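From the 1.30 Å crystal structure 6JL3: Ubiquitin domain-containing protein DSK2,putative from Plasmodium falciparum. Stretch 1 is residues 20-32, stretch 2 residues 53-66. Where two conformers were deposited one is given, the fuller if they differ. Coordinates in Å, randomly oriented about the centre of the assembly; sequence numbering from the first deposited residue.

Stretch 1, residues 20-32: AIEPDITVLDLKK
Stretch 2, residues 53-66: ILKDKESLTLYGVA

Stretch 1 ends a strand at Ala20-Ile21, makes a type I turn from Glu22 to Ile25 and enters a helix at Val27; stretch 2 makes a type I turn from Lys55 to Glu58, then a 3-10 segment, Leu60-Tyr63. Together they bury 694 Å².

Register is fixed by backbone pairing. Thr26 and Ser59 form a single beta bridge, CA to CA 4.1 Å, both extended (phi/psi -85/166° and -68/141°). Leu60 N donates to Ile25 O (2.9 Å, 163°) and Val27 N to Glu58 O (2.9 Å, 149°); Thr26 CA approaches Glu58 O at 3.2 Å in a CA-H...O contact. Farther along, Leu28 N donates to Asp56 O (2.9 Å, 153°), so amides of the first helical turn, which lack partners within the helix, are satisfied across the interface. Thr26, chi1 p, caps that turn: Asp29 N donates to Thr26 OG1 (3.0 Å), while Thr26 N donates to Asp29 OD2 (3.0 Å), Asp29 being m.

The charged contact is a salt bridge, Lys31 NZ to Asp56 OD1, 2.7 Å. Lys31 (m, t, t, t) extends its chain to reach it; the CA-to-CB bond of Asp56 points away overall, but chi1 -82° brings its carboxylate nearer. One water donates to Leu54 O (2.8 Å) and accepts a weak bond from Lys31 NZ (3.3 Å).

Apolar packing centres on buried Leu60 (m, t). Its CD1 meets Ile21 CD1 at 3.5 Å, Ile25 CG1 at 3.7 Å and Leu30 CD2 at 3.9 Å; its CD2 lies 3.8 Å from Val27 CG2. The branched leucine thus touches strand, turn and helix. Val27 (t) points toward stretch 2, where its CG2 also meets Leu54 CB (3.7 Å) and Tyr63 CE2 (4.1 Å), a compact branched side chain suited to this crowded site. Tyr63 OH, in turn, accepts from Lys55 N (3.1 Å), tying the ring to the turn.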

ATOM      1  N   ALA A  20       2.900   0.984  -9.869  1.00 10.02           N
ATOM      2  CA  ALA A  20       4.273   0.529 -10.053  1.00 10.29           C
ATOM      3  C   ALA A  20       5.154   1.362  -9.134  1.00 10.53           C
ATOM      4  O   ALA A  20       5.220   2.586  -9.278  1.00 11.63           O
ATOM      5  CB  ALA A  20       4.705   0.694 -11.510  1.00 13.36           C
ATOM      6  N   ILE A  21       5.814   0.696  -8.190  1.00 11.41           N
ATOM      7  CA  ILE A  21       6.534   1.361  -7.118  1.00 11.70           C
ATOM      8  C   ILE A  21       7.939   0.781  -7.001  1.00 12.52           C
ATOM      9  O   ILE A  21       8.197  -0.367  -7.376  1.00 12.98           O
ATOM     10  CB  ILE A  21       5.782   1.217  -5.778  1.00 12.10           C
ATOM     11  CG1 ILE A  21       5.635  -0.260  -5.389  1.00 13.58           C
ATOM     12  CG2 ILE A  21       4.414   1.866  -5.866  1.00 14.99           C
ATOM     13  CD1 ILE A  21       5.116  -0.469  -3.981  1.00 18.03           C
ATOM     14  N   GLU A  22       8.847   1.582  -6.462  1.00 13.85           N
ATOM     15  CA  GLU A  22      10.146   1.053  -6.066  1.00 16.38           C
ATOM     16  C   GLU A  22       9.960   0.196  -4.821  1.00 16.11           C
ATOM     17  O   GLU A  22       9.292   0.626  -3.879  1.00 17.33           O
ATOM     18  CB  GLU A  22      11.103   2.185  -5.762  1.00 17.80           C
ATOM     19  CG  GLU A  22      11.665   2.813  -6.998  1.00 22.78           C
ATOM     20  CD  GLU A  22      10.963   4.099  -7.366  0.70 26.94           C
ATOM     21  OE1 GLU A  22      11.289   4.648  -8.436  0.84 31.78           O
ATOM     22  OE2 GLU A  22      10.092   4.566  -6.596  0.48 26.21           O
ATOM     23  N   PRO A  23      10.536  -1.014  -4.775  1.00 16.97           N
ATOM     24  CA  PRO A  23      10.233  -1.922  -3.654  1.00 19.99           C
ATOM     25  C   PRO A  23      10.747  -1.459  -2.303  1.00 20.78           C
ATOM     26  O   PRO A  23      10.314  -2.018  -1.287  1.00 23.65           O
ATOM     27  CB  PRO A  23      10.878  -3.251  -4.078  1.00 22.76           C
ATOM     28  CG  PRO A  23      11.853  -2.899  -5.139  1.00 22.01           C
ATOM     29  CD  PRO A  23      11.313  -1.678  -5.835  1.00 20.72           C
ATOM     30  N   ASP A  24      11.632  -0.463  -2.246  1.00 19.88           N
ATOM     31  CA  ASP A  24      12.210  -0.028  -0.980  1.00 21.02           C
ATOM     32  C   ASP A  24      11.627   1.285  -0.457  1.00 20.80           C
ATOM     33  O   ASP A  24      12.155   1.834   0.514  1.00 21.63           O
ATOM     34  CB  ASP A  24      13.736   0.051  -1.070  1.00 24.99           C
ATOM     35  CG  ASP A  24      14.224   0.914  -2.218  1.00 29.95           C
ATOM     36  OD1 ASP A  24      13.407   1.334  -3.067  0.87 31.12           O
ATOM     37  OD2 ASP A  24      15.447   1.164  -2.268  1.00 33.43           O
ATOM     38  N   ILE A  25      10.551   1.796  -1.057  1.00 15.96           N
ATOM     39  CA  ILE A  25       9.888   2.957  -0.466  1.00 14.01           C
ATOM     40  C   ILE A  25       9.331   2.564   0.906  1.00 12.57           C
ATOM     41  O   ILE A  25       9.191   1.383   1.239  1.00 14.25           O
ATOM     42  CB  ILE A  25       8.789   3.533  -1.375  1.00 12.81           C
ATOM     43  CG1 ILE A  25       7.643   2.534  -1.542  1.00 12.45           C
ATOM     44  CG2 ILE A  25       9.376   3.961  -2.725  1.00 14.63           C
ATOM     45  CD1 ILE A  25       6.435   3.124  -2.263  1.00 12.69           C
ATOM     46  N   THR A  26       9.005   3.571   1.709  1.00 11.86           N
ATOM     47  CA  THR A  26       8.428   3.278   3.013  1.00 11.83           C
ATOM     48  C   THR A  26       6.916   3.083   2.898  1.00 10.89           C
ATOM     49  O   THR A  26       6.279   3.451   1.901  1.00 10.94           O
ATOM     50  CB  THR A  26       8.687   4.411   4.000  1.00 13.11           C
ATOM     51  OG1 THR A  26       8.014   5.588   3.524  1.00 14.01           O
ATOM     52  CG2 THR A  26      10.175   4.653   4.162  1.00 14.40           C
ATOM     53  N   VAL A  27       6.333   2.530   3.966  1.00 10.62           N
ATOM     54  CA  VAL A  27       4.878   2.419   4.064  1.00 11.04           C
ATOM     55  C   VAL A  27       4.217   3.789   3.944  1.00 11.28           C
ATOM     56  O   VAL A  27       3.191   3.942   3.268  1.00 10.80           O
ATOM     57  CB  VAL A  27       4.508   1.704   5.375  1.00 11.26           C
ATOM     58  CG1 VAL A  27       3.012   1.751   5.629  1.00 11.66           C
ATOM     59  CG2 VAL A  27       5.023   0.273   5.334  1.00 11.43           C
ATOM     60  N   LEU A  28       4.787   4.805   4.591  1.00 11.16           N
ATOM     61  CA  LEU A  28       4.238   6.153   4.471  1.00 11.86           C
ATOM     62  C   LEU A  28       4.290   6.643   3.023  1.00 11.72           C
ATOM     63  O   LEU A  28       3.321   7.234   2.526  1.00 11.89           O
ATOM     64  CB  LEU A  28       4.972   7.113   5.406  1.00 13.81           C
ATOM     65  CG  LEU A  28       4.415   8.541   5.418  1.00 15.64           C
ATOM     66  CD1 LEU A  28       2.944   8.578   5.821  1.00 17.57           C
ATOM     67  CD2 LEU A  28       5.248   9.450   6.332  1.00 17.85           C
ATOM     68  N   ASP A  29       5.409   6.405   2.328  1.00 11.44           N
ATOM     69  CA  ASP A  29       5.486   6.730   0.905  1.00 12.16           C
ATOM     70  C   ASP A  29       4.346   6.062   0.141  1.00 10.96           C
ATOM     71  O   ASP A  29       3.739   6.665  -0.755  1.00 11.12           O
ATOM     72  CB  ASP A  29       6.805   6.230   0.296  1.00 13.23           C
ATOM     73  CG  ASP A  29       8.033   7.028   0.710  0.63 11.28           C
ATOM     74  OD1 ASP A  29       7.932   8.231   1.000  0.71 12.73           O
ATOM     75  OD2 ASP A  29       9.137   6.429   0.709  0.74 13.57           O
ATOM     76  N   LEU A  30       4.086   4.787   0.451  1.00 10.14           N
ATOM     77  CA  LEU A  30       3.029   4.038  -0.221  1.00 10.11           C
ATOM     78  C   LEU A  30       1.653   4.607   0.097  1.00  9.52           C
ATOM     79  O   LEU A  30       0.800   4.676  -0.790  1.00 10.22           O
ATOM     80  CB  LEU A  30       3.145   2.564   0.165  1.00 10.52           C
ATOM     81  CG  LEU A  30       2.185   1.608  -0.531  1.00 11.05           C
ATOM     82  CD1 LEU A  30       2.364   1.676  -2.041  1.00 12.68           C
ATOM     83  CD2 LEU A  30       2.378   0.186  -0.028  1.00 12.45           C
ATOM     84  N   LYS A  31       1.416   5.036   1.340  1.00  9.77           N
ATOM     85  CA  LYS A  31       0.157   5.696   1.668  1.00 10.40           C
ATOM     86  C   LYS A  31      -0.015   6.984   0.868  1.00 10.31           C
ATOM     87  O   LYS A  31      -1.124   7.308   0.423  1.00 10.30           O
ATOM     88  CB  LYS A  31       0.078   5.996   3.162  1.00 10.57           C
ATOM     89  CG  LYS A  31      -0.094   4.770   4.042  1.00 10.95           C
ATOM     90  CD  LYS A  31      -0.188   5.147   5.515  1.00 11.79           C
ATOM     91  CE  LYS A  31      -0.533   3.934   6.356  1.00 13.33           C
ATOM     92  NZ  LYS A  31      -0.474   4.237   7.809  1.00 15.57           N
ATOM     93  N   LYS A  32       1.061   7.752   0.694  1.00 10.27           N
ATOM     94  CA  LYS A  32       0.976   8.968  -0.111  1.00 10.76           C
ATOM     95  C   LYS A  32       0.578   8.642  -1.545  1.00 11.28           C
ATOM     96  O   LYS A  32      -0.229   9.360  -2.152  1.00 11.76           O
ATOM     97  CB  LYS A  32       2.291   9.747  -0.047  1.00 11.60           C
ATOM     98  CG  LYS A  32       2.530  10.370   1.320  1.00 13.78           C
ATOM     99  CD  LYS A  32       3.942  10.896   1.474  1.00 16.73           C
ATOM    100  CE  LYS A  32       4.096  11.577   2.824  1.00 18.55           C
ATOM    101  NZ  LYS A  32       5.482  12.073   3.042  0.53 18.81           N
ATOM    102  N   ILE A  53      -0.961  -4.821   9.969  1.00 10.46           N
ATOM    103  CA  ILE A  53      -1.063  -3.403   9.656  1.00 10.49           C
ATOM    104  C   ILE A  53       0.363  -2.898   9.459  1.00 11.04           C
ATOM    105  O   ILE A  53       1.147  -2.869  10.409  1.00 11.84           O
ATOM    106  CB  ILE A  53      -1.774  -2.626  10.775  1.00 10.94           C
ATOM    107  CG1 ILE A  53      -3.187  -3.166  11.027  1.00 11.87           C
ATOM    108  CG2 ILE A  53      -1.851  -1.144  10.405  1.00 12.07           C
ATOM    109  CD1 ILE A  53      -3.833  -2.639  12.303  1.00 13.14           C
ATOM    110  N   LEU A  54       0.719  -2.522   8.232  1.00 10.15           N
ATOM    111  CA  LEU A  54       2.100  -2.139   7.968  1.00 10.21           C
ATOM    112  C   LEU A  54       2.427  -0.807   8.638  1.00 10.70           C
ATOM    113  O   LEU A  54       1.572   0.069   8.779  1.00 11.74           O
ATOM    114  CB  LEU A  54       2.344  -2.055   6.465  1.00 10.83           C
ATOM    115  CG  LEU A  54       2.060  -3.339   5.679  1.00 11.14           C
ATOM    116  CD1 LEU A  54       2.571  -3.138   4.248  1.00 12.57           C
ATOM    117  CD2 LEU A  54       2.668  -4.577   6.295  1.00 11.91           C
ATOM    118  N   LYS A  55       3.691  -0.661   9.045  1.00 11.66           N
ATOM    119  CA  LYS A  55       4.142   0.459   9.872  1.00 12.36           C
ATOM    120  C   LYS A  55       4.802   1.552   9.031  1.00 11.70           C
ATOM    121  O   LYS A  55       5.738   1.281   8.270  1.00 11.70           O
ATOM    122  CB  LYS A  55       5.119  -0.045  10.941  1.00 14.08           C
ATOM    123  CG  LYS A  55       4.508  -1.015  11.963  1.00 18.88           C
ATOM    124  CD  LYS A  55       3.367  -0.356  12.734  1.00 26.20           C
ATOM    125  CE  LYS A  55       2.653  -1.315  13.688  1.00 31.15           C
ATOM    126  NZ  LYS A  55       3.527  -1.754  14.812  1.00 32.14           N
ATOM    127  N   ASP A  56       4.362   2.796   9.251  1.00 13.35           N
ATOM    128  CA  ASP A  56       4.673   3.929   8.381  1.00 13.59           C
ATOM    129  C   ASP A  56       6.155   4.059   8.051  1.00 13.49           C
ATOM    130  O   ASP A  56       6.523   4.343   6.905  1.00 13.34           O
ATOM    131  CB  ASP A  56       4.259   5.236   9.071  1.00 15.83           C
ATOM    132  CG  ASP A  56       2.796   5.562   8.936  1.00 19.45           C
ATOM    133  OD1 ASP A  56       2.085   4.847   8.209  1.00 19.49           O
ATOM    134  OD2 ASP A  56       2.367   6.555   9.569  1.00 22.43           O
ATOM    135  N   LYS A  57       7.018   3.975   9.064  1.00 13.79           N
ATOM    136  CA  LYS A  57       8.425   4.327   8.871  1.00 14.38           C
ATOM    137  C   LYS A  57       9.233   3.227   8.202  1.00 13.85           C
ATOM    138  O   LYS A  57      10.404   3.451   7.878  1.00 17.53           O
ATOM    139  CB  LYS A  57       9.075   4.722  10.202  1.00 15.85           C
ATOM    140  CG  LYS A  57       8.500   6.010  10.763  1.00 18.82           C
ATOM    141  CD  LYS A  57       9.107   6.401  12.097  1.00 23.85           C
ATOM    142  CE  LYS A  57       8.650   7.796  12.498  1.00 27.68           C
ATOM    143  NZ  LYS A  57       9.333   8.279  13.730  0.56 29.04           N
ATOM    144  N   GLU A  58       8.642   2.068   7.956  1.00 12.25           N
ATOM    145  CA  GLU A  58       9.403   0.919   7.502  1.00 12.41           C
ATOM    146  C   GLU A  58       9.416   0.799   5.987  1.00 12.08           C
ATOM    147  O   GLU A  58       8.414   1.074   5.308  1.00 13.54           O
ATOM    148  CB  GLU A  58       8.834  -0.365   8.104  1.00 12.46           C
ATOM    149  CG  GLU A  58       8.823  -0.423   9.638  1.00 13.99           C
ATOM    150  CD  GLU A  58      10.209  -0.381  10.311  1.00 15.73           C
ATOM    151  OE1 GLU A  58      11.182   0.158   9.747  0.67 15.03           O
ATOM    152  OE2 GLU A  58      10.310  -0.887  11.446  0.54 14.69           O
ATOM    153  N   SER A  59      10.563   0.384   5.454  0.58 12.22           N
ATOM    154  CA  SER A  59      10.679   0.056   4.041  0.58 12.25           C
ATOM    155  C   SER A  59       9.867  -1.192   3.722  0.58 11.26           C
ATOM    156  O   SER A  59       9.844  -2.150   4.502  0.58 12.17           O
ATOM    157  CB  SER A  59      12.141  -0.214   3.701  0.58 13.57           C
ATOM    158  OG  SER A  59      12.285  -0.639   2.357  0.58 15.11           O
ATOM    159  N   LEU A  60       9.219  -1.189   2.549  1.00 11.94           N
ATOM    160  CA  LEU A  60       8.412  -2.338   2.152  1.00 11.52           C
ATOM    161  C   LEU A  60       9.245  -3.605   2.030  1.00 11.53           C
ATOM    162  O   LEU A  60       8.707  -4.710   2.172  1.00 12.30           O
ATOM    163  CB  LEU A  60       7.723  -2.056   0.817  1.00 12.46           C
ATOM    164  CG  LEU A  60       6.726  -0.901   0.782  1.00 13.91           C
ATOM    165  CD1 LEU A  60       6.146  -0.779  -0.625  1.00 14.62           C
ATOM    166  CD2 LEU A  60       5.627  -1.072   1.810  1.00 15.77           C
ATOM    167  N   THR A  61      10.541  -3.475   1.744  1.00 12.55           N
ATOM    168  CA  THR A  61      11.397  -4.655   1.656  1.00 12.99           C
ATOM    169  C   THR A  61      11.400  -5.450   2.954  1.00 11.14           C
ATOM    170  O   THR A  61      11.555  -6.671   2.921  1.00 11.71           O
ATOM    171  CB  THR A  61      12.815  -4.252   1.258  1.00 16.58           C
ATOM    172  OG1 THR A  61      13.301  -3.239   2.145  1.00 22.30           O
ATOM    173  CG2 THR A  61      12.831  -3.736  -0.168  1.00 19.89           C
ATOM    174  N   LEU A  62      11.207  -4.790   4.099  1.00 10.52           N
ATOM    175  CA  LEU A  62      11.179  -5.513   5.364  1.00 10.29           C
ATOM    176  C   LEU A  62      10.072  -6.555   5.389  1.00  9.67           C
ATOM    177  O   LEU A  62      10.180  -7.567   6.091  1.00 10.91           O
ATOM    178  CB  LEU A  62      10.970  -4.534   6.513  1.00 11.43           C
ATOM    179  CG  LEU A  62      12.158  -3.626   6.794  1.00 12.86           C
ATOM    180  CD1 LEU A  62      11.813  -2.551   7.787  1.00 14.95           C
ATOM    181  CD2 LEU A  62      13.319  -4.458   7.311  1.00 14.23           C
ATOM    182  N   TYR A  63       8.998  -6.315   4.647  1.00  9.69           N
ATOM    183  CA  TYR A  63       7.843  -7.196   4.616  1.00 10.80           C
ATOM    184  C   TYR A  63       7.860  -8.150   3.427  1.00 11.01           C
ATOM    185  O   TYR A  63       6.899  -8.908   3.238  1.00 12.91           O
ATOM    186  CB  TYR A  63       6.585  -6.341   4.572  1.00 10.91           C
ATOM    187  CG  TYR A  63       6.378  -5.477   5.788  1.00 11.30           C
ATOM    188  CD1 TYR A  63       5.995  -6.039   7.000  1.00 12.80           C
ATOM    189  CD2 TYR A  63       6.513  -4.096   5.719  1.00 12.58           C
ATOM    190  CE1 TYR A  63       5.758  -5.248   8.106  1.00 14.44           C
ATOM    191  CE2 TYR A  63       6.277  -3.300   6.825  1.00 13.76           C
ATOM    192  CZ  TYR A  63       5.903  -3.886   8.015  1.00 14.07           C
ATOM    193  OH  TYR A  63       5.657  -3.103   9.126  1.00 15.85           O
ATOM    194  N   GLY A  64       8.924  -8.138   2.630  1.00 11.41           N
ATOM    195  CA  GLY A  64       9.027  -9.046   1.509  1.00 12.88           C
ATOM    196  C   GLY A  64       8.052  -8.784   0.384  1.00 12.92           C
ATOM    197  O   GLY A  64       7.621  -9.734  -0.276  1.00 14.71           O
ATOM    198  N   VAL A  65       7.705  -7.520   0.133  1.00 12.23           N
ATOM    199  CA  VAL A  65       6.772  -7.204  -0.941  1.00 12.15           C
ATOM    200  C   VAL A  65       7.353  -7.680  -2.261  1.00 13.23           C
ATOM    201  O   VAL A  65       8.555  -7.541  -2.523  1.00 18.54           O
ATOM    202  CB  VAL A  65       6.486  -5.694  -0.957  1.00 13.44           C
ATOM    203  CG1 VAL A  65       7.736  -4.928  -1.318  0.44 14.15           C
ATOM    204  CG2 VAL A  65       5.358  -5.362  -1.932  1.00 13.68           C
ATOM    205  N   ALA A  66       6.498  -8.241  -3.103  1.00 11.13           N
ATOM    206  CA  ALA A  66       6.923  -8.832  -4.365  1.00 11.45           C
ATOM    207  C   ALA A  66       6.020  -8.367  -5.498  1.00 10.14           C
ATOM    208  O   ALA A  66       4.845  -8.050  -5.294  1.00 10.41           O
ATOM    209  CB  ALA A  66       6.881 -10.362  -4.296  1.00 12.91           C
TER
HETATM  210  O   HOH W   1      -0.913   0.919   7.691  1.00 14.44           O